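Local coordinates for protein techylectin-5A (Tachypleus tridentatus, PDB 1JC9) that acts as an innate-immunity lectin of the horseshoe crab, agglutinating bacteria and human erythrocytes by recognising acetyl group-containing substances, at residues Asp48-Leu53 and Ile259-Phe264; Asp128-Leu133 and Gln158-Glu163; Ile141-Lys146 and Ile240-Trp245. All blocks are in the same frame, centred on the assembly; numbering follows the deposited sequence.

Interaction 1: Asp48-Leu53 and Ile259-Phe264; sequences DCADIL and IRPVEF
The F264 ring meets L53 at its edge. The methyl CD2 of L53 lies near the ring plane, 3.4 Å from F264 CZ. The two side chains cross at about a right angle. A50 CB approaches the same ring obliquely, 3.9 Å from F264 CD1. Within 259-264, F264 CD2 lies over one face of the R260 guanidinium, offset toward its rim. This is the N-terminal helix of a fibrinogen C-terminal domain packed against the end of the last strand, so residues near the start of the modelled chain pack against its C-terminal end. Strand 250-261 finishes at P261, and a type I turn from P261 to F264 brings the phenylalanine back toward the helix. In F264, CG is anti to the backbone N (chi1 -171°), which carries it away from the turn toward helix 49-54. A50 points toward the strand end and touches both P261 and F264; its CB is 3.6 Å from P261 CD. D48 reaches the proline ring tip to tip, with OD2 3.6 Å from P261 CG. That oxygen has stronger partners outside the segments, a hydrogen bond to the Y139 hydroxyl and a salt bridge to R137. The R260 guanidinium is held by a salt bridge to D85 and a bond to the carbonyl of G87. C49 is tied to C80 by a disulfide. D48 is the N-cap of the helix. Its CG sits between the backbone N and the carbonyl carbon (chi1 61°), and OD1 turns back to the first turn. The bond from A50 N to D48 OD1 is bent and weak. The one from D51 N is straighter: it meets D48 OD1 nearly along the C-O axis at 2.9 Å, with an angle of 163° at the hydrogen.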
loop_
_atom_site.group_PDB
_atom_site.type_symbol
_atom_site.label_atom_id
_atom_site.label_comp_id
_atom_site.label_asym_id
_atom_site.label_seq_id
_atom_site.Cartn_x
_atom_site.Cartn_y
_atom_site.Cartn_z
ATOM N N ASP A 48 -15.839 -6.000 -3.751
ATOM C CA ASP A 48 -14.423 -6.202 -3.449
ATOM C C ASP A 48 -14.102 -7.692 -3.485
ATOM O O ASP A 48 -14.953 -8.505 -3.828
ATOM C CB ASP A 48 -14.064 -5.622 -2.071
ATOM C CG ASP A 48 -14.839 -6.276 -0.937
ATOM O OD1 ASP A 48 -15.217 -7.458 -1.079
ATOM O OD2 ASP A 48 -15.057 -5.613 0.103
ATOM N N CYS A 49 -12.878 -8.056 -3.121
ATOM C CA CYS A 49 -12.486 -9.457 -3.136
ATOM C C CYS A 49 -13.162 -10.336 -2.078
ATOM O O CYS A 49 -13.257 -11.548 -2.259
ATOM C CB CYS A 49 -10.976 -9.571 -3.004
ATOM S SG CYS A 49 -10.063 -8.883 -4.416
ATOM N N ALA A 50 -13.613 -9.747 -0.973
ATOM C CA ALA A 50 -14.294 -10.533 0.055
ATOM C C ALA A 50 -15.610 -11.032 -0.542
ATOM O O ALA A 50 -16.003 -12.180 -0.325
ATOM C CB ALA A 50 -14.566 -9.676 1.293
ATOM N N ASP A 51 -16.288 -10.160 -1.293
ATOM C CA ASP A 51 -17.542 -10.521 -1.945
ATOM C C ASP A 51 -17.281 -11.614 -2.975
ATOM O O ASP A 51 -18.053 -12.568 -3.095
ATOM C CB ASP A 51 -18.163 -9.316 -2.664
ATOM C CG ASP A 51 -18.813 -8.333 -1.713
ATOM O OD1 ASP A 51 -18.951 -8.655 -0.517
ATOM O OD2 ASP A 51 -19.199 -7.238 -2.170
ATOM N N ILE A 52 -16.193 -11.464 -3.724
ATOM C CA ILE A 52 -15.824 -12.444 -4.744
ATOM C C ILE A 52 -15.658 -13.820 -4.105
ATOM O O ILE A 52 -16.085 -14.832 -4.665
ATOM C CB ILE A 52 -14.493 -12.058 -5.443
ATOM C CG1 ILE A 52 -14.677 -10.778 -6.265
ATOM C CG2 ILE A 52 -14.013 -13.199 -6.327
ATOM C CD1 ILE A 52 -15.512 -10.951 -7.509
ATOM N N LEU A 53 -15.039 -13.852 -2.925
ATOM C CA LEU A 53 -14.814 -15.107 -2.216
ATOM C C LEU A 53 -16.136 -15.725 -1.787
ATOM O O LEU A 53 -16.348 -16.928 -1.941
ATOM C CB LEU A 53 -13.938 -14.879 -0.980
ATOM C CG LEU A 53 -13.587 -16.130 -0.166
ATOM C CD1 LEU A 53 -12.742 -17.064 -1.013
ATOM C CD2 LEU A 53 -12.824 -15.746 1.087
ATOM N N ILE A 259 -6.327 -5.107 1.617
ATOM C CA ILE A 259 -7.416 -4.822 2.540
ATOM C C ILE A 259 -8.532 -5.866 2.527
ATOM O O ILE A 259 -8.733 -6.567 1.536
ATOM C CB ILE A 259 -7.995 -3.397 2.273
ATOM C CG1 ILE A 259 -8.415 -3.228 0.811
ATOM C CG2 ILE A 259 -6.925 -2.351 2.553
ATOM C CD1 ILE A 259 -9.660 -3.953 0.431
ATOM N N ARG A 260 -9.236 -5.977 3.649
ATOM C CA ARG A 260 -10.343 -6.924 3.807
ATOM C C ARG A 260 -11.291 -6.331 4.841
ATOM O O ARG A 260 -10.849 -5.713 5.806
ATOM C CB ARG A 260 -9.825 -8.280 4.305
ATOM C CG ARG A 260 -10.886 -9.369 4.386
ATOM C CD ARG A 260 -10.271 -10.746 4.615
ATOM N NE ARG A 260 -9.813 -10.951 5.986
ATOM C CZ ARG A 260 -9.218 -12.065 6.409
ATOM N NH1 ARG A 260 -9.010 -13.068 5.564
ATOM N NH2 ARG A 260 -8.840 -12.182 7.675
ATOM N N PRO A 261 -12.608 -6.508 4.655
ATOM C CA PRO A 261 -13.557 -5.950 5.623
ATOM C C PRO A 261 -13.313 -6.461 7.040
ATOM O O PRO A 261 -12.974 -7.627 7.238
ATOM C CB PRO A 261 -14.916 -6.395 5.077
ATOM C CG PRO A 261 -14.674 -6.508 3.606
ATOM C CD PRO A 261 -13.318 -7.181 3.555
ATOM N N VAL A 262 -13.478 -5.580 8.020
ATOM C CA VAL A 262 -13.296 -5.949 9.416
ATOM C C VAL A 262 -14.299 -7.041 9.802
ATOM O O VAL A 262 -13.979 -7.943 10.571
ATOM C CB VAL A 262 -13.505 -4.727 10.346
ATOM C CG1 VAL A 262 -13.442 -5.158 11.801
ATOM C CG2 VAL A 262 -12.442 -3.677 10.070
ATOM N N GLU A 263 -15.505 -6.955 9.253
ATOM C CA GLU A 263 -16.569 -7.917 9.539
ATOM C C GLU A 263 -16.472 -9.188 8.694
ATOM O O GLU A 263 -17.496 -9.791 8.369
ATOM C CB GLU A 263 -17.942 -7.278 9.289
ATOM C CG GLU A 263 -18.169 -5.915 9.941
ATOM C CD GLU A 263 -17.269 -4.822 9.378
ATOM O OE1 GLU A 263 -17.230 -4.642 8.136
ATOM O OE2 GLU A 263 -16.603 -4.136 10.184
ATOM N N PHE A 264 -15.259 -9.602 8.337
ATOM C CA PHE A 264 -15.090 -10.801 7.517
ATOM C C PHE A 264 -15.103 -12.074 8.358
ATOM O O PHE A 264 -15.997 -12.918 8.134
ATOM C CB PHE A 264 -13.779 -10.725 6.730
ATOM C CG PHE A 264 -13.626 -11.810 5.701
ATOM C CD1 PHE A 264 -14.452 -11.844 4.582
ATOM C CD2 PHE A 264 -12.664 -12.803 5.855
ATOM C CE1 PHE A 264 -14.321 -12.852 3.628
ATOM C CE2 PHE A 264 -12.525 -13.815 4.907
ATOM C CZ PHE A 264 -13.357 -13.838 3.792
#

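Interaction 2: Asp128-Leu133 and Gln158-Glu163; sequences DRIFAL and QDFWIE
I130 and I162 cross at about a right angle and touch through two methyls, the branch methyl of I130 and the terminal methyl of I162. I130 CG2 meets I162 CD1 at 3.3 Å, tighter than usual van der Waals contact. I162 CG1 lies between the backbone N and the carbonyl carbon (chi1 64°). The methyl beyond it, CD1, also rests 3.4 Å from F131 CA, so it touches the helix backbone as well as a side chain. The F131 ring turns an edge to I162 O, which lies near the ring plane, 3.4 Å from F131 CD1. The carbonyl carbon of E163 comes to the same ring obliquely, 3.5 Å from F131 CD1. F160 makes a looser contact: I130 CG2 stands obliquely to its ring, 4.4 Å from F160 CZ. Beyond the segments, N135 ND2 donates to I162 O, a polar tie between helix and strand. L171 touches both F160 and I162. The axes of helix 128-133 and strand 160-162 approach to 7.4 Å, with their directions 129° apart. This is apolar packing of a helix across a strand of the antiparallel sheet in the fibrinogen C-terminal fold, away from the sugar and calcium sites.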
loop_
_atom_site.group_PDB
_atom_site.type_symbol
_atom_site.label_atom_id
_atom_site.label_comp_id
_atom_site.label_asym_id
_atom_site.label_seq_id
_atom_site.Cartn_x
_atom_site.Cartn_y
_atom_site.Cartn_z
ATOM N N ASP A 128 -7.476 7.567 -5.777
ATOM C CA ASP A 128 -8.918 7.765 -5.925
ATOM C C ASP A 128 -9.627 6.423 -5.760
ATOM O O ASP A 128 -10.726 6.354 -5.216
ATOM C CB ASP A 128 -9.275 8.359 -7.295
ATOM C CG ASP A 128 -8.949 9.838 -7.400
ATOM O OD1 ASP A 128 -8.851 10.517 -6.353
ATOM O OD2 ASP A 128 -8.807 10.329 -8.537
ATOM N N ARG A 129 -8.991 5.353 -6.227
ATOM C CA ARG A 129 -9.582 4.024 -6.105
ATOM C C ARG A 129 -9.497 3.519 -4.674
ATOM O O ARG A 129 -10.416 2.870 -4.180
ATOM C CB ARG A 129 -8.884 3.043 -7.045
ATOM C CG ARG A 129 -9.251 3.223 -8.502
ATOM C CD ARG A 129 -8.228 2.522 -9.355
ATOM N NE ARG A 129 -8.541 2.548 -10.780
ATOM C CZ ARG A 129 -7.694 2.135 -11.720
ATOM N NH1 ARG A 129 -6.492 1.673 -11.377
ATOM N NH2 ARG A 129 -8.041 2.177 -12.993
ATOM N N ILE A 130 -8.389 3.818 -4.004
ATOM C CA ILE A 130 -8.216 3.393 -2.622
ATOM C C ILE A 130 -9.216 4.146 -1.743
ATOM O O ILE A 130 -9.785 3.582 -0.802
ATOM C CB ILE A 130 -6.765 3.642 -2.149
ATOM C CG1 ILE A 130 -5.815 2.748 -2.954
ATOM C CG2 ILE A 130 -6.640 3.367 -0.654
ATOM C CD1 ILE A 130 -4.336 2.979 -2.684
ATOM N N PHE A 131 -9.433 5.421 -2.050
ATOM C CA PHE A 131 -10.409 6.219 -1.309
ATOM C C PHE A 131 -11.793 5.581 -1.487
ATOM O O PHE A 131 -12.524 5.370 -0.519
ATOM C CB PHE A 131 -10.451 7.656 -1.846
ATOM C CG PHE A 131 -11.720 8.393 -1.508
ATOM C CD1 PHE A 131 -11.926 8.911 -0.231
ATOM C CD2 PHE A 131 -12.727 8.532 -2.461
ATOM C CE1 PHE A 131 -13.114 9.556 0.096
ATOM C CE2 PHE A 131 -13.922 9.174 -2.149
ATOM C CZ PHE A 131 -14.121 9.688 -0.866
ATOM N N ALA A 132 -12.141 5.271 -2.735
ATOM C CA ALA A 132 -13.438 4.675 -3.054
ATOM C C ALA A 132 -13.675 3.355 -2.326
ATOM O O ALA A 132 -14.755 3.125 -1.784
ATOM C CB ALA A 132 -13.563 4.465 -4.564
ATOM N N LEU A 133 -12.671 2.483 -2.315
ATOM C CA LEU A 133 -12.815 1.198 -1.644
ATOM C C LEU A 133 -12.852 1.305 -0.114
ATOM O O LEU A 133 -13.745 0.740 0.520
ATOM C CB LEU A 133 -11.692 0.250 -2.072
ATOM C CG LEU A 133 -11.664 -0.180 -3.547
ATOM C CD1 LEU A 133 -10.412 -1.002 -3.807
ATOM C CD2 LEU A 133 -12.904 -0.993 -3.886
ATOM N N GLN A 158 -6.324 -1.958 12.007
ATOM C CA GLN A 158 -7.767 -1.869 11.847
ATOM C C GLN A 158 -8.172 -0.469 11.418
ATOM O O GLN A 158 -7.374 0.469 11.471
ATOM C CB GLN A 158 -8.481 -2.200 13.156
ATOM C CG GLN A 158 -8.396 -3.649 13.565
ATOM C CD GLN A 158 -9.402 -3.989 14.648
ATOM O OE1 GLN A 158 -10.611 -4.017 14.399
ATOM N NE2 GLN A 158 -8.912 -4.236 15.861
ATOM N N ASP A 159 -9.422 -0.346 10.983
ATOM C CA ASP A 159 -9.988 0.931 10.579
ATOM C C ASP A 159 -9.080 1.734 9.662
ATOM O O ASP A 159 -8.697 2.860 9.981
ATOM C CB ASP A 159 -10.324 1.756 11.825
ATOM C CG ASP A 159 -11.086 0.951 12.870
ATOM O OD1 ASP A 159 -11.952 0.139 12.481
ATOM O OD2 ASP A 159 -10.830 1.134 14.082
ATOM N N PHE A 160 -8.750 1.151 8.516
ATOM C CA PHE A 160 -7.892 1.803 7.534
ATOM C C PHE A 160 -8.719 2.517 6.470
ATOM O O PHE A 160 -9.623 1.927 5.875
ATOM C CB PHE A 160 -7.001 0.762 6.848
ATOM C CG PHE A 160 -6.322 1.266 5.600
ATOM C CD1 PHE A 160 -5.374 2.279 5.666
ATOM C CD2 PHE A 160 -6.652 0.737 4.353
ATOM C CE1 PHE A 160 -4.762 2.764 4.513
ATOM C CE2 PHE A 160 -6.047 1.214 3.191
ATOM C CZ PHE A 160 -5.095 2.235 3.272
ATOM N N TRP A 161 -8.412 3.788 6.239
ATOM C CA TRP A 161 -9.081 4.567 5.205
ATOM C C TRP A 161 -8.354 5.878 4.977
ATOM O O TRP A 161 -7.587 6.327 5.826
ATOM C CB TRP A 161 -10.557 4.833 5.556
ATOM C CG TRP A 161 -10.821 5.475 6.904
ATOM C CD1 TRP A 161 -10.706 4.886 8.136
ATOM C CD2 TRP A 161 -11.308 6.802 7.142
ATOM N NE1 TRP A 161 -11.096 5.761 9.121
ATOM C CE2 TRP A 161 -11.469 6.945 8.541
ATOM C CE3 TRP A 161 -11.625 7.885 6.310
ATOM C CZ2 TRP A 161 -11.935 8.130 9.127
ATOM C CZ3 TRP A 161 -12.091 9.067 6.893
ATOM C CH2 TRP A 161 -12.239 9.176 8.291
ATOM N N ILE A 162 -8.555 6.470 3.805
ATOM C CA ILE A 162 -7.940 7.754 3.500
ATOM C C ILE A 162 -9.068 8.670 3.032
ATOM O O ILE A 162 -10.129 8.192 2.623
ATOM C CB ILE A 162 -6.834 7.647 2.397
ATOM C CG1 ILE A 162 -7.430 7.208 1.058
ATOM C CG2 ILE A 162 -5.736 6.665 2.843
ATOM C CD1 ILE A 162 -8.000 5.815 1.076
ATOM N N GLU A 163 -8.853 9.978 3.121
ATOM C CA GLU A 163 -9.856 10.943 2.692
ATOM C C GLU A 163 -9.638 11.194 1.205
ATOM O O GLU A 163 -8.688 10.656 0.633
ATOM C CB GLU A 163 -9.720 12.224 3.522
ATOM C CG GLU A 163 -10.044 11.978 5.000
ATOM C CD GLU A 163 -9.895 13.206 5.880
ATOM O OE1 GLU A 163 -10.375 14.289 5.489
ATOM O OE2 GLU A 163 -9.310 13.082 6.978
#

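Interaction 3: Ile141-Lys146 and Ile240-Trp245; sequences IRFDLK and IEWRAW
W242 has CG anti to its backbone N (chi1 -171°), which sends CG out toward the strand, and chi2 (-88°) sets the turn of the indole. L145 has CG anti to the carbonyl carbon, beside the backbone N. The L145 methyl CD1 lies over one face of the W242 indole. CD1 is 3.7 Å from the centroid of the five-membered ring and close to the ring normal, a CH-pi contact. Its nearest indole atom is W242 CG, at 3.6 Å. The two side chains cross at about a right angle. Farther along the indole, the six-membered ring turns its edge to F143. W242 CZ3 stands over one face of the F143 ring, offset toward the rim, 3.7 Å from F143 CD2. The planes make 51° and the centroids are 5.0 Å apart, an inclined edge-to-face pair. W245 adds a third aromatic group. Its CZ3 is 3.8 Å from L145 CB, and the backbone N of K146 lies near the ring plane at its edge. L145 therefore touches two indoles, one with CB and the other with CD1. The W242 nitrogen NE1 donates to the carbonyl of G181, which gives this buried indole a polar partner. W242 is also the N-cap residue of the short helix, and its O accepts from W245 N. R243, next in the chain, touches the bound N-acetylglucosamine. R142 and D144 form a salt bridge along the strand, with NE and NH2 both gripping D144 OD1. Within the fibrinogen C-terminal domain, strand 139-146 pairs with strands 152-162 and 250-261, and helix 243-246 packs near the C-terminal end of strand 139-146, with W245 also touching R153 and L252 of those two neighbours.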
loop_
_atom_site.group_PDB
_atom_site.type_symbol
_atom_site.label_atom_id
_atom_site.label_comp_id
_atom_site.label_asym_id
_atom_site.label_seq_id
_atom_site.Cartn_x
_atom_site.Cartn_y
_atom_site.Cartn_z
ATOM N N ILE A 141 -6.164 -3.126 7.067
ATOM C CA ILE A 141 -5.129 -3.281 6.061
ATOM C C ILE A 141 -4.074 -4.239 6.585
ATOM O O ILE A 141 -3.729 -4.219 7.763
ATOM C CB ILE A 141 -4.466 -1.920 5.691
ATOM C CG1 ILE A 141 -3.369 -2.147 4.648
ATOM C CG2 ILE A 141 -3.881 -1.254 6.926
ATOM C CD1 ILE A 141 -2.788 -0.871 4.082
ATOM N N ARG A 142 -3.581 -5.102 5.708
ATOM C CA ARG A 142 -2.550 -6.048 6.098
ATOM C C ARG A 142 -1.299 -5.839 5.253
ATOM O O ARG A 142 -1.389 -5.677 4.037
ATOM C CB ARG A 142 -3.053 -7.489 5.931
ATOM C CG ARG A 142 -1.971 -8.539 6.147
ATOM C CD ARG A 142 -2.509 -9.976 6.120
ATOM N NE ARG A 142 -1.395 -10.924 6.096
ATOM C CZ ARG A 142 -1.182 -11.868 7.006
ATOM N NH1 ARG A 142 -2.010 -12.012 8.031
ATOM N NH2 ARG A 142 -0.123 -12.657 6.897
ATOM N N PHE A 143 -0.141 -5.821 5.908
ATOM C CA PHE A 143 1.137 -5.677 5.220
ATOM C C PHE A 143 1.841 -7.031 5.265
ATOM O O PHE A 143 2.030 -7.593 6.340
ATOM C CB PHE A 143 2.057 -4.658 5.914
ATOM C CG PHE A 143 1.599 -3.225 5.803
ATOM C CD1 PHE A 143 0.680 -2.697 6.707
ATOM C CD2 PHE A 143 2.117 -2.394 4.812
ATOM C CE1 PHE A 143 0.285 -1.362 6.630
ATOM C CE2 PHE A 143 1.728 -1.059 4.726
ATOM C CZ PHE A 143 0.813 -0.543 5.637
ATOM N N ASP A 144 2.207 -7.566 4.105
ATOM C CA ASP A 144 2.934 -8.825 4.057
ATOM C C ASP A 144 4.337 -8.493 3.570
ATOM O O ASP A 144 4.514 -7.987 2.462
ATOM C CB ASP A 144 2.248 -9.824 3.120
ATOM C CG ASP A 144 1.068 -10.513 3.780
ATOM O OD1 ASP A 144 1.231 -11.008 4.913
ATOM O OD2 ASP A 144 -0.021 -10.567 3.177
ATOM N N LEU A 145 5.328 -8.776 4.410
ATOM C CA LEU A 145 6.723 -8.474 4.100
ATOM C C LEU A 145 7.600 -9.725 4.063
ATOM O O LEU A 145 7.405 -10.661 4.841
ATOM C CB LEU A 145 7.273 -7.513 5.159
ATOM C CG LEU A 145 6.302 -6.432 5.651
ATOM C CD1 LEU A 145 6.845 -5.798 6.921
ATOM C CD2 LEU A 145 6.097 -5.382 4.561
ATOM N N LYS A 146 8.581 -9.727 3.169
ATOM C CA LYS A 146 9.493 -10.857 3.036
ATOM C C LYS A 146 10.903 -10.352 2.732
ATOM O O LYS A 146 11.070 -9.430 1.932
ATOM C CB LYS A 146 9.017 -11.777 1.905
ATOM C CG LYS A 146 9.919 -12.980 1.661
ATOM C CD LYS A 146 9.517 -13.757 0.412
ATOM C CE LYS A 146 8.136 -14.374 0.546
ATOM N NZ LYS A 146 7.761 -15.141 -0.679
ATOM N N ILE A 240 12.868 0.214 0.122
ATOM C CA ILE A 240 11.609 -0.312 0.676
ATOM C C ILE A 240 11.859 -0.684 2.139
ATOM O O ILE A 240 12.123 -1.843 2.452
ATOM C CB ILE A 240 11.153 -1.604 -0.071
ATOM C CG1 ILE A 240 11.182 -1.391 -1.588
ATOM C CG2 ILE A 240 9.755 -2.015 0.386
ATOM C CD1 ILE A 240 10.391 -0.223 -2.052
ATOM N N GLU A 241 11.753 0.293 3.033
ATOM C CA GLU A 241 12.033 0.067 4.448
ATOM C C GLU A 241 10.851 -0.180 5.381
ATOM O O GLU A 241 9.746 0.330 5.180
ATOM C CB GLU A 241 12.801 1.266 5.022
ATOM C CG GLU A 241 13.850 1.911 4.107
ATOM C CD GLU A 241 15.093 1.060 3.930
ATOM O OE1 GLU A 241 15.519 0.410 4.914
ATOM O OE2 GLU A 241 15.653 1.058 2.808
ATOM N N TRP A 242 11.113 -0.971 6.414
ATOM C CA TRP A 242 10.144 -1.239 7.468
ATOM C C TRP A 242 11.060 -1.264 8.683
ATOM O O TRP A 242 11.575 -2.304 9.092
ATOM C CB TRP A 242 9.428 -2.574 7.275
ATOM C CG TRP A 242 8.282 -2.735 8.241
ATOM C CD1 TRP A 242 8.337 -3.258 9.503
ATOM C CD2 TRP A 242 6.925 -2.308 8.044
ATOM N NE1 TRP A 242 7.101 -3.185 10.103
ATOM C CE2 TRP A 242 6.217 -2.606 9.231
ATOM C CE3 TRP A 242 6.240 -1.703 6.981
ATOM C CZ2 TRP A 242 4.851 -2.316 9.385
ATOM C CZ3 TRP A 242 4.884 -1.415 7.133
ATOM C CH2 TRP A 242 4.204 -1.723 8.329
ATOM N N ARG A 243 11.283 -0.075 9.224
ATOM C CA ARG A 243 12.177 0.138 10.350
ATOM C C ARG A 243 12.166 -0.864 11.497
ATOM O O ARG A 243 13.222 -1.362 11.893
ATOM C CB ARG A 243 11.954 1.537 10.921
ATOM C CG ARG A 243 12.931 1.896 12.028
ATOM C CD ARG A 243 12.569 3.213 12.667
ATOM N NE ARG A 243 13.488 3.557 13.744
ATOM C CZ ARG A 243 13.476 4.717 14.394
ATOM N NH1 ARG A 243 12.588 5.653 14.074
ATOM N NH2 ARG A 243 14.355 4.941 15.363
ATOM N N ALA A 244 10.988 -1.153 12.037
ATOM C CA ALA A 244 10.887 -2.059 13.174
ATOM C C ALA A 244 11.432 -3.461 12.931
ATOM O O ALA A 244 11.754 -4.170 13.881
ATOM C CB ALA A 244 9.440 -2.136 13.652
ATOM N N TRP A 245 11.545 -3.870 11.675
ATOM C CA TRP A 245 12.057 -5.201 11.392
ATOM C C TRP A 245 13.496 -5.215 10.878
ATOM O O TRP A 245 14.355 -5.872 11.465
ATOM C CB TRP A 245 11.139 -5.925 10.393
ATOM C CG TRP A 245 11.564 -7.342 10.090
ATOM C CD1 TRP A 245 12.277 -8.179 10.907
ATOM C CD2 TRP A 245 11.282 -8.092 8.899
ATOM N NE1 TRP A 245 12.456 -9.398 10.297
ATOM C CE2 TRP A 245 11.858 -9.374 9.066
ATOM C CE3 TRP A 245 10.597 -7.808 7.710
ATOM C CZ2 TRP A 245 11.771 -10.373 8.085
ATOM C CZ3 TRP A 245 10.508 -8.802 6.732
ATOM C CH2 TRP A 245 11.094 -10.068 6.929
#

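How the interactions relate
All three interactions reach one antiparallel sheet. They meet through its side chains. I259 CG2 of interaction 1 lies 3.6 Å from F160 CD2 of interaction 2 and 4.0 Å from I141 CB of interaction 3. F160 CG is 3.7 Å from that same I141 CB. Interactions 2 and 3 both lie within the loop closed by interaction 1, and their segments alternate along the chain. Their centres are about 19 Å apart, on opposite sides of the chain centre. Interaction 3 alone comes near the sugar pocket: R243 touches the bound N-acetylglucosamine, and the W242 side chain is about 12 Å from it and about 8 Å from those of H220 and Y248, which are implicated in ligand binding.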